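Local coordinates for uncharacterized protein MT2708 (Mycobacterium tuberculosis, PDB 2FGG) that is of unknown function but belongs to the Rv2632c-like family and is related to Rv1738 of the same organism, at residues A[13-18]-A[59-64]; A[27-30]-A[35-38]. One frame throughout, in Å; residues are numbered along the deposited sequence.

In the fold
The two contacts share one small fold, a three-stranded antiparallel sheet with a long helix, 54-83, against it. Contact 1 lies at the surface, where outer strand 14-19 meets an early part of that helix. Contact 2 is partly buried and joins central strand 24-32 to the other outer strand, 35-43. Contact 1 is purely apolar, made by branched side chains with no hydrogen bond across it. Contact 2 is mainly backbone hydrogen bonding. Central strand 24-32 ties the two together: the backbone of Leu16 pairs with that of Lys27. The centres of contact 1 and contact 2 are about 11 Å apart. Contact 2 buries more than twice the area of contact 1.

Contact 1: A[13-18]-A[59-64]; sequences IDVLIE and LAIARA
Ile61 on the helix meets Ile17 on the strand, and this pair is the tight part of the contact. Ile61 CG1 lies 3.9 Å from Ile17 CG1. The ends meet as well, with Ile61 CD1 4.0 Å from Ile17 CD1. The two side chains run at a slant to each other. Contact spreads over both CG1-CD1 arms. In Ile61 the CG1 arm is anti to the carbonyl carbon (chi1 -63°) and carries CD1 out to the strand. The chi2 of Ile17, 99°, falls outside the usual staggered values.

Val15 forms the looser side. Its CG1 methyl comes to 4.2 Å from Ile61 CG1, and the two side chains cross at about a right angle. Val15 is exposed, and Ile17 and Ile61 keep part of their surface uncovered. No hydrogen bond spans the two segments, and the interface is small, at 138 Å². The nearest CA atoms, those of Ile17 and Ile61, are still 7.5 Å apart. The side chains alone bridge the gap.

Val15 and Ile17 point to the helix, while Leu16 between them points away. Strand 14-19 is hydrogen-bonded through its backbone to strand 24-32, by Leu16 with Lys27 and Glu18 with Arg25. Ala60 packs on Thr24 and Ala26 of that central strand. Helix 54-83 thus rests on the sheet, and Ile61 reaches over to its outer strand.

Contact 2: A[27-30]-A[35-38]; sequences KARL and RQMV
Lys27 opens the contact with a light apolar touch, its CB lying 4.0 Å from Val38 CG1. The CG1 methyl of Val38 is anti to its own backbone N (chi1 -171°), which places it beside Lys27. The rest of the lysine chain is extended and leads away from the neighbouring strand.

Ala28 takes part through its backbone. Its carbonyl O receives a CA-H...O contact from Val38 CA at 3.4 Å. Its methyl group packs on Leu65 of helix 54-83.

Arg29 faces Val38 as an antiparallel non-hydrogen-bonded pair. Arg29 CA makes a second CA-H...O contact, to Met37 O. Its side chain lies alongside Gln36 and points the same way, with CD 3.9 Å from Gln36 OE1. The guanidinium and amide planes stand 77° apart, so they do not stack. Arg29 NH2 has a long, weak ion pair with Asp14 OD2 of strand 14-19. Gln36 OE1 takes its hydrogen bond from Ser31 OG, just beyond Leu30.

Leu30 and Met37 form the hydrogen-bonded pair. Leu30 N gives a bond of 2.7 Å to Met37 O, at 168° and in the carbonyl plane. Met37 N returns one of 2.7 Å to Leu30 O. Both bonds are short and nearly straight, and they fix the register. Met37, present as selenomethionine, and Leu30 share the buried face of the sheet. Met37 packs on Leu68 and Gln71 of the helix, and Leu30 on Cys11 and Ile13.

Two such bonds around one residue pair mark antiparallel pairing. Strands 24-32 and 35-43 follow each other through a short connection, which makes them a beta hairpin.

Contact 1: A[13-18]-A[59-64]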
# COMPACT_ATOMS: atom_id res chain seq x y z
N ILE A 13 -5.68 -5.37 5.43
CA ILE A 13 -4.42 -5.11 4.79
C ILE A 13 -3.36 -5.42 5.84
O ILE A 13 -3.40 -4.87 6.94
CB ILE A 13 -4.33 -3.66 4.28
CG1 ILE A 13 -5.34 -3.44 3.15
CG2 ILE A 13 -2.93 -3.32 3.79
CD1 ILE A 13 -5.73 -2.02 2.97
N ASP A 14 -2.45 -6.33 5.50
CA ASP A 14 -1.40 -6.78 6.41
C ASP A 14 -0.13 -5.95 6.19
O ASP A 14 0.52 -6.08 5.15
CB ASP A 14 -1.10 -8.26 6.17
CG ASP A 14 -2.27 -9.17 6.54
OD1 ASP A 14 -2.89 -8.98 7.61
OD2 ASP A 14 -2.57 -10.11 5.77
N VAL A 15 0.22 -5.11 7.17
CA VAL A 15 1.39 -4.24 7.06
C VAL A 15 2.58 -4.80 7.83
O VAL A 15 2.45 -5.17 8.99
CB VAL A 15 1.12 -2.79 7.58
CG1 VAL A 15 2.31 -1.88 7.29
CG2 VAL A 15 -0.13 -2.23 6.95
N LEU A 16 3.73 -4.86 7.16
CA LEU A 16 5.00 -5.22 7.78
C LEU A 16 5.94 -4.02 7.71
O LEU A 16 6.10 -3.44 6.65
CB LEU A 16 5.61 -6.43 7.08
CG LEU A 16 7.06 -6.85 7.38
CD1 LEU A 16 7.20 -7.46 8.76
CD2 LEU A 16 7.55 -7.83 6.33
N ILE A 17 6.54 -3.66 8.84
CA ILE A 17 7.57 -2.61 8.88
C ILE A 17 8.90 -3.21 9.32
O ILE A 17 9.02 -3.70 10.43
CB ILE A 17 7.22 -1.45 9.85
CG1 ILE A 17 5.81 -0.91 9.60
CG2 ILE A 17 8.25 -0.33 9.76
CD1 ILE A 17 4.78 -1.45 10.56
N GLU A 18 9.90 -3.17 8.44
CA GLU A 18 11.24 -3.64 8.77
C GLU A 18 12.21 -2.47 8.77
O GLU A 18 12.25 -1.69 7.81
CB GLU A 18 11.74 -4.66 7.75
CG GLU A 18 10.81 -5.80 7.43
CD GLU A 18 11.37 -6.69 6.34
OE1 GLU A 18 11.05 -6.45 5.16
OE2 GLU A 18 12.15 -7.61 6.67
N LEU A 59 6.20 7.14 7.97
CA LEU A 59 6.51 7.60 6.61
C LEU A 59 6.58 6.44 5.63
O LEU A 59 6.13 6.55 4.49
CB LEU A 59 7.81 8.40 6.59
CG LEU A 59 8.30 8.99 5.26
CD1 LEU A 59 7.19 9.72 4.51
CD2 LEU A 59 9.48 9.93 5.49
N ALA A 60 7.16 5.33 6.07
CA ALA A 60 7.22 4.13 5.24
C ALA A 60 5.82 3.61 4.99
O ALA A 60 5.50 3.25 3.86
CB ALA A 60 8.07 3.08 5.89
N ILE A 61 4.99 3.55 6.02
CA ILE A 61 3.63 3.07 5.88
C ILE A 61 2.85 3.97 4.92
O ILE A 61 2.15 3.48 4.04
CB ILE A 61 2.89 2.99 7.23
CG1 ILE A 61 3.56 1.99 8.16
CG2 ILE A 61 1.45 2.58 7.02
CD1 ILE A 61 3.02 2.04 9.58
N ALA A 62 2.99 5.28 5.08
CA ALA A 62 2.34 6.23 4.20
C ALA A 62 2.71 5.98 2.74
O ALA A 62 1.85 5.97 1.87
CB ALA A 62 2.66 7.66 4.63
N ARG A 63 3.99 5.78 2.46
CA ARG A 63 4.45 5.52 1.09
C ARG A 63 3.98 4.15 0.57
O ARG A 63 3.65 4.02 -0.60
CB ARG A 63 5.96 5.66 1.00
CG ARG A 63 6.43 7.03 1.40
CD ARG A 63 7.91 7.18 1.35
NE ARG A 63 8.25 8.59 1.19
CZ ARG A 63 9.36 9.16 1.61
NH1 ARG A 63 10.27 8.45 2.25
NH2 ARG A 63 9.56 10.46 1.41
N ALA A 64 3.94 3.16 1.46
CA ALA A 64 3.40 1.86 1.11
C ALA A 64 1.93 1.94 0.73
O ALA A 64 1.52 1.33 -0.24
CB ALA A 64 3.61 0.88 2.24

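Contact 2: A[27-30]-A[35-38]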
# COMPACT_ATOMS: atom_id res chain seq x y z
N LYS A 27 5.72 -2.83 3.83
CA LYS A 27 4.97 -3.53 2.81
C LYS A 27 3.52 -3.63 3.29
O LYS A 27 3.28 -4.05 4.42
CB LYS A 27 5.57 -4.92 2.58
CG LYS A 27 6.89 -4.87 1.82
CD LYS A 27 7.56 -6.23 1.75
CE LYS A 27 8.71 -6.19 0.78
NZ LYS A 27 9.07 -7.56 0.35
N ALA A 28 2.58 -3.20 2.44
CA ALA A 28 1.14 -3.33 2.71
C ALA A 28 0.50 -4.30 1.71
O ALA A 28 0.37 -3.99 0.53
CB ALA A 28 0.46 -1.98 2.65
N ARG A 29 0.12 -5.48 2.19
CA ARG A 29 -0.41 -6.55 1.35
C ARG A 29 -1.93 -6.63 1.40
O ARG A 29 -2.52 -6.71 2.46
CB ARG A 29 0.21 -7.90 1.74
CG ARG A 29 -0.35 -9.10 0.96
CD ARG A 29 0.18 -10.44 1.44
NE ARG A 29 0.14 -10.55 2.90
CZ ARG A 29 0.61 -11.59 3.60
NH1 ARG A 29 1.15 -12.64 2.97
NH2 ARG A 29 0.53 -11.58 4.92
N LEU A 30 -2.55 -6.62 0.22
CA LEU A 30 -3.99 -6.79 0.09
C LEU A 30 -4.28 -7.93 -0.90
O LEU A 30 -3.71 -7.97 -2.00
CB LEU A 30 -4.64 -5.48 -0.38
CG LEU A 30 -6.11 -5.47 -0.83
CD1 LEU A 30 -7.07 -5.84 0.30
CD2 LEU A 30 -6.47 -4.11 -1.40
N ARG A 35 -5.72 -11.63 -6.71
CA ARG A 35 -4.30 -11.30 -6.78
C ARG A 35 -3.78 -10.75 -5.45
O ARG A 35 -4.52 -10.16 -4.66
CB ARG A 35 -4.01 -10.36 -7.96
CG ARG A 35 -4.42 -8.92 -7.76
CD ARG A 35 -4.54 -8.14 -9.07
NE ARG A 35 -5.82 -8.41 -9.73
CZ ARG A 35 -6.17 -7.94 -10.92
NH1 ARG A 35 -5.33 -7.17 -11.60
NH2 ARG A 35 -7.36 -8.26 -11.43
N GLN A 36 -2.49 -11.00 -5.21
CA GLN A 36 -1.80 -10.47 -4.04
C GLN A 36 -1.24 -9.14 -4.43
O GLN A 36 -0.36 -9.06 -5.28
CB GLN A 36 -0.66 -11.40 -3.61
CG GLN A 36 -1.06 -12.83 -3.35
CD GLN A 36 -2.09 -12.95 -2.23
OE1 GLN A 36 -2.02 -12.25 -1.23
NE2 GLN A 36 -3.05 -13.85 -2.41
N MSE A 37 -1.75 -8.08 -3.84
CA MSE A 37 -1.25 -6.76 -4.14
C MSE A 37 -0.40 -6.26 -2.98
O MSE A 37 -0.80 -6.36 -1.83
CB MSE A 37 -2.40 -5.81 -4.43
CG MSE A 37 -3.25 -6.28 -5.59
SE MSE A 37 -4.72 -5.08 -5.94
CE MSE A 37 -3.78 -3.60 -6.69
N VAL A 38 0.78 -5.75 -3.30
CA VAL A 38 1.70 -5.26 -2.28
C VAL A 38 2.15 -3.85 -2.61
O VAL A 38 2.70 -3.60 -3.67
CB VAL A 38 2.95 -6.17 -2.11
CG1 VAL A 38 3.75 -5.74 -0.89
CG2 VAL A 38 2.54 -7.62 -1.99